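PDB 1FVI: chlorella virus DNA ligase-adenylate from Chlorella virus, which probably seals nicks in duplex DNA in an ATP-dependent reaction and is captured here as its covalent enzyme-adenylate. Local coordinates for residues T56-E61 with L126-V131. The protein carries 1 engineered substitution. Sequence-based numbering, arbitrary orientation.
Sequences TELLPE and LEHAQV
Leu58 reaches across to His128 and Val131 with its two methyl groups, fastening the last turn of helix 49-58 to the loop that leads into strand 131-135, an outermost strand of one of the two mixed sheets in the adenylation domain of this DNA ligase. It is a worked example of how a branched side chain at a helix end can serve two neighbours at once. CD1 of Leu58 comes within 4.0 Å of His128 ND1, meeting the imidazole at a slant. CD2 of Leu58 touches both the histidine and the valine, 4.1 Å from His128 CB and 4.0 Å from Val131 CB. Leu58 has chi1 -106°, off the usual staggered positions; in this conformation CD1 meets the imidazole while CD2 meets both residues.

On the loop side, His128 carries CG opposite its backbone N (chi1 -169°), which extends the imidazole from the loop to the Leu58 methyls, while the CA of Gln130 lies in plane at the edge of the ring. The side chains of Val131 and Leu58 pass each other in opposite directions, and Val131 CG1 stands 4.2 Å from Leu58 CD2. No hydrogen bond links the two segments; the contact is small, built from van der Waals contacts alone. Glu57 OE1 stays 6.8 Å from His128 ND1, too far for direct contact, so any effect on the ionisation of the imidazole would be indirect.

The surroundings continue the apolar seam: Leu54 from the preceding helical turn touches both His128 and Val131, and Ile125 and Ile133 pack on Leu58. Away from the AMP site, the seam joins helix to sheet edge, and at its buried end Val131 turns CB and CG1 to the single methyl CD2 of Leu58.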
ATOM      1  N   THR A  56       3.187  13.110  16.513  1.00 31.32           N
ATOM      2  CA  THR A  56       3.426  12.792  17.927  1.00 28.05           C
ATOM      3  C   THR A  56       2.218  13.193  18.782  1.00 26.44           C
ATOM      4  O   THR A  56       1.894  12.522  19.759  1.00 37.98           O
ATOM      5  CB  THR A  56       4.710  13.449  18.503  1.00 23.22           C
ATOM      6  OG1 THR A  56       4.584  14.872  18.474  1.00 56.02           O
ATOM      7  CG2 THR A  56       5.919  13.044  17.717  1.00 20.92           C
ATOM      8  N   GLU A  57       1.548  14.275  18.394  1.00 25.11           N
ATOM      9  CA  GLU A  57       0.361  14.751  19.106  1.00 32.76           C
ATOM     10  C   GLU A  57      -0.821  13.807  18.837  1.00 41.07           C
ATOM     11  O   GLU A  57      -1.607  13.501  19.745  1.00 39.41           O
ATOM     12  CB  GLU A  57      -0.014  16.182  18.665  1.00 29.07           C
ATOM     13  CG  GLU A  57       0.945  17.272  19.157  1.00 48.87           C
ATOM     14  CD  GLU A  57       0.723  18.654  18.509  1.00 64.10           C
ATOM     15  OE1 GLU A  57      -0.235  18.834  17.715  1.00 67.15           O
ATOM     16  OE2 GLU A  57       1.530  19.570  18.794  1.00 54.06           O
ATOM     17  N   LEU A  58      -0.902  13.313  17.599  1.00 39.19           N
ATOM     18  CA  LEU A  58      -1.980  12.424  17.167  1.00 25.16           C
ATOM     19  C   LEU A  58      -1.863  10.959  17.570  1.00 20.00           C
ATOM     20  O   LEU A  58      -2.832  10.348  18.015  1.00 23.52           O
ATOM     21  CB  LEU A  58      -2.123  12.495  15.639  1.00 33.75           C
ATOM     22  CG  LEU A  58      -3.292  13.226  14.970  1.00 24.43           C
ATOM     23  CD1 LEU A  58      -3.654  14.498  15.687  1.00 33.54           C
ATOM     24  CD2 LEU A  58      -2.906  13.525  13.551  1.00 34.17           C
ATOM     25  N   LEU A  59      -0.677  10.395  17.431  1.00 19.49           N
ATOM     26  CA  LEU A  59      -0.504   8.979  17.708  1.00 26.22           C
ATOM     27  C   LEU A  59      -0.114   8.591  19.119  1.00 29.48           C
ATOM     28  O   LEU A  59       0.614   9.325  19.795  1.00 26.27           O
ATOM     29  CB  LEU A  59       0.531   8.393  16.744  1.00 26.72           C
ATOM     30  CG  LEU A  59       0.290   8.453  15.232  1.00 27.17           C
ATOM     31  CD1 LEU A  59       1.592   8.087  14.525  1.00 20.24           C
ATOM     32  CD2 LEU A  59      -0.840   7.502  14.834  1.00 28.84           C
ATOM     33  N   PRO A  60      -0.617   7.429  19.591  1.00 27.40           N
ATOM     34  CA  PRO A  60      -0.285   6.956  20.932  1.00 27.65           C
ATOM     35  C   PRO A  60       1.109   6.365  20.878  1.00 24.92           C
ATOM     36  O   PRO A  60       1.571   5.928  19.817  1.00 24.83           O
ATOM     37  CB  PRO A  60      -1.338   5.878  21.187  1.00 22.06           C
ATOM     38  CG  PRO A  60      -1.587   5.346  19.824  1.00 21.16           C
ATOM     39  CD  PRO A  60      -1.692   6.603  19.013  1.00 19.82           C
ATOM     40  N   GLU A  61       1.799   6.418  22.008  1.00 24.83           N
ATOM     41  CA  GLU A  61       3.147   5.881  22.135  1.00 26.99           C
ATOM     42  C   GLU A  61       3.147   4.402  21.689  1.00 22.91           C
ATOM     43  O   GLU A  61       2.254   3.637  22.057  1.00 23.79           O
ATOM     44  CB  GLU A  61       3.575   6.021  23.605  1.00 20.09           C
ATOM     45  CG  GLU A  61       4.891   5.359  23.961  1.00 24.81           C
ATOM     46  CD  GLU A  61       6.110   6.097  23.441  1.00 26.69           C
ATOM     47  OE1 GLU A  61       5.964   7.215  22.897  1.00 27.85           O
ATOM     48  OE2 GLU A  61       7.223   5.547  23.599  1.00 35.01           O
ATOM     49  N   LEU A 126      -8.946  10.630  13.051  1.00 23.39           N
ATOM     50  CA  LEU A 126      -9.082  10.289  11.651  1.00 37.87           C
ATOM     51  C   LEU A 126      -9.568  11.526  10.892  1.00 42.40           C
ATOM     52  O   LEU A 126      -9.511  11.575   9.670  1.00 49.25           O
ATOM     53  CB  LEU A 126     -10.082   9.136  11.496  1.00 38.61           C
ATOM     54  CG  LEU A 126      -9.837   7.830  12.281  1.00 44.48           C
ATOM     55  CD1 LEU A 126     -10.941   6.833  11.969  1.00 39.61           C
ATOM     56  CD2 LEU A 126      -8.470   7.222  11.976  1.00 23.41           C
ATOM     57  N   GLU A 127      -9.961  12.554  11.637  1.00 41.08           N
ATOM     58  CA  GLU A 127     -10.491  13.791  11.063  1.00 43.67           C
ATOM     59  C   GLU A 127      -9.517  14.960  10.943  1.00 37.82           C
ATOM     60  O   GLU A 127      -9.952  16.074  10.684  1.00 40.51           O
ATOM     61  CB  GLU A 127     -11.683  14.288  11.892  1.00 45.38           C
ATOM     62  CG  GLU A 127     -12.794  13.290  12.162  1.00 46.00           C
ATOM     63  CD  GLU A 127     -13.743  13.782  13.245  1.00 56.82           C
ATOM     64  OE1 GLU A 127     -14.752  13.097  13.524  1.00 59.01           O
ATOM     65  OE2 GLU A 127     -13.475  14.854  13.831  1.00 57.94           O
ATOM     66  N   HIS A 128      -8.223  14.747  11.147  1.00 38.93           N
ATOM     67  CA  HIS A 128      -7.292  15.866  11.048  1.00 40.99           C
ATOM     68  C   HIS A 128      -7.295  16.517   9.661  1.00 50.67           C
ATOM     69  O   HIS A 128      -7.550  15.866   8.645  1.00 50.23           O
ATOM     70  CB  HIS A 128      -5.882  15.463  11.449  1.00 27.19           C
ATOM     71  CG  HIS A 128      -4.957  16.626  11.616  1.00 37.40           C
ATOM     72  ND1 HIS A 128      -4.614  17.134  12.851  1.00 41.32           N
ATOM     73  CD2 HIS A 128      -4.295  17.376  10.706  1.00 31.75           C
ATOM     74  CE1 HIS A 128      -3.773  18.143  12.695  1.00 35.22           C
ATOM     75  NE2 HIS A 128      -3.564  18.309  11.400  1.00 42.33           N
ATOM     76  N   ALA A 129      -7.042  17.819   9.636  1.00 53.58           N
ATOM     77  CA  ALA A 129      -7.051  18.573   8.393  1.00 64.62           C
ATOM     78  C   ALA A 129      -5.885  18.243   7.456  1.00 62.25           C
ATOM     79  O   ALA A 129      -6.090  17.764   6.332  1.00 67.65           O
ATOM     80  CB  ALA A 129      -7.091  20.072   8.698  1.00 68.56           C
ATOM     81  N   GLN A 130      -4.671  18.497   7.928  1.00 45.85           N
ATOM     82  CA  GLN A 130      -3.467  18.255   7.146  1.00 46.90           C
ATOM     83  C   GLN A 130      -2.983  16.798   7.115  1.00 41.34           C
ATOM     84  O   GLN A 130      -2.507  16.332   6.083  1.00 25.33           O
ATOM     85  CB  GLN A 130      -2.344  19.157   7.664  1.00 39.73           C
ATOM     86  CG  GLN A 130      -1.052  19.045   6.898  1.00 34.39           C
ATOM     87  CD  GLN A 130       0.042  19.869   7.507  1.00 28.49           C
ATOM     88  OE1 GLN A 130      -0.159  20.543   8.513  1.00 44.34           O
ATOM     89  NE2 GLN A 130       1.224  19.806   6.918  1.00 35.96           N
ATOM     90  N   VAL A 131      -3.062  16.116   8.261  1.00 41.56           N
ATOM     91  CA  VAL A 131      -2.616  14.725   8.415  1.00 42.07           C
ATOM     92  C   VAL A 131      -3.742  13.691   8.310  1.00 40.93           C
ATOM     93  O   VAL A 131      -4.681  13.689   9.108  1.00 40.12           O
ATOM     94  CB  VAL A 131      -1.930  14.500   9.786  1.00 37.42           C
ATOM     95  CG1 VAL A 131      -1.164  13.196   9.779  1.00 36.18           C
ATOM     96  CG2 VAL A 131      -1.029  15.650  10.129  1.00 40.93           C
TER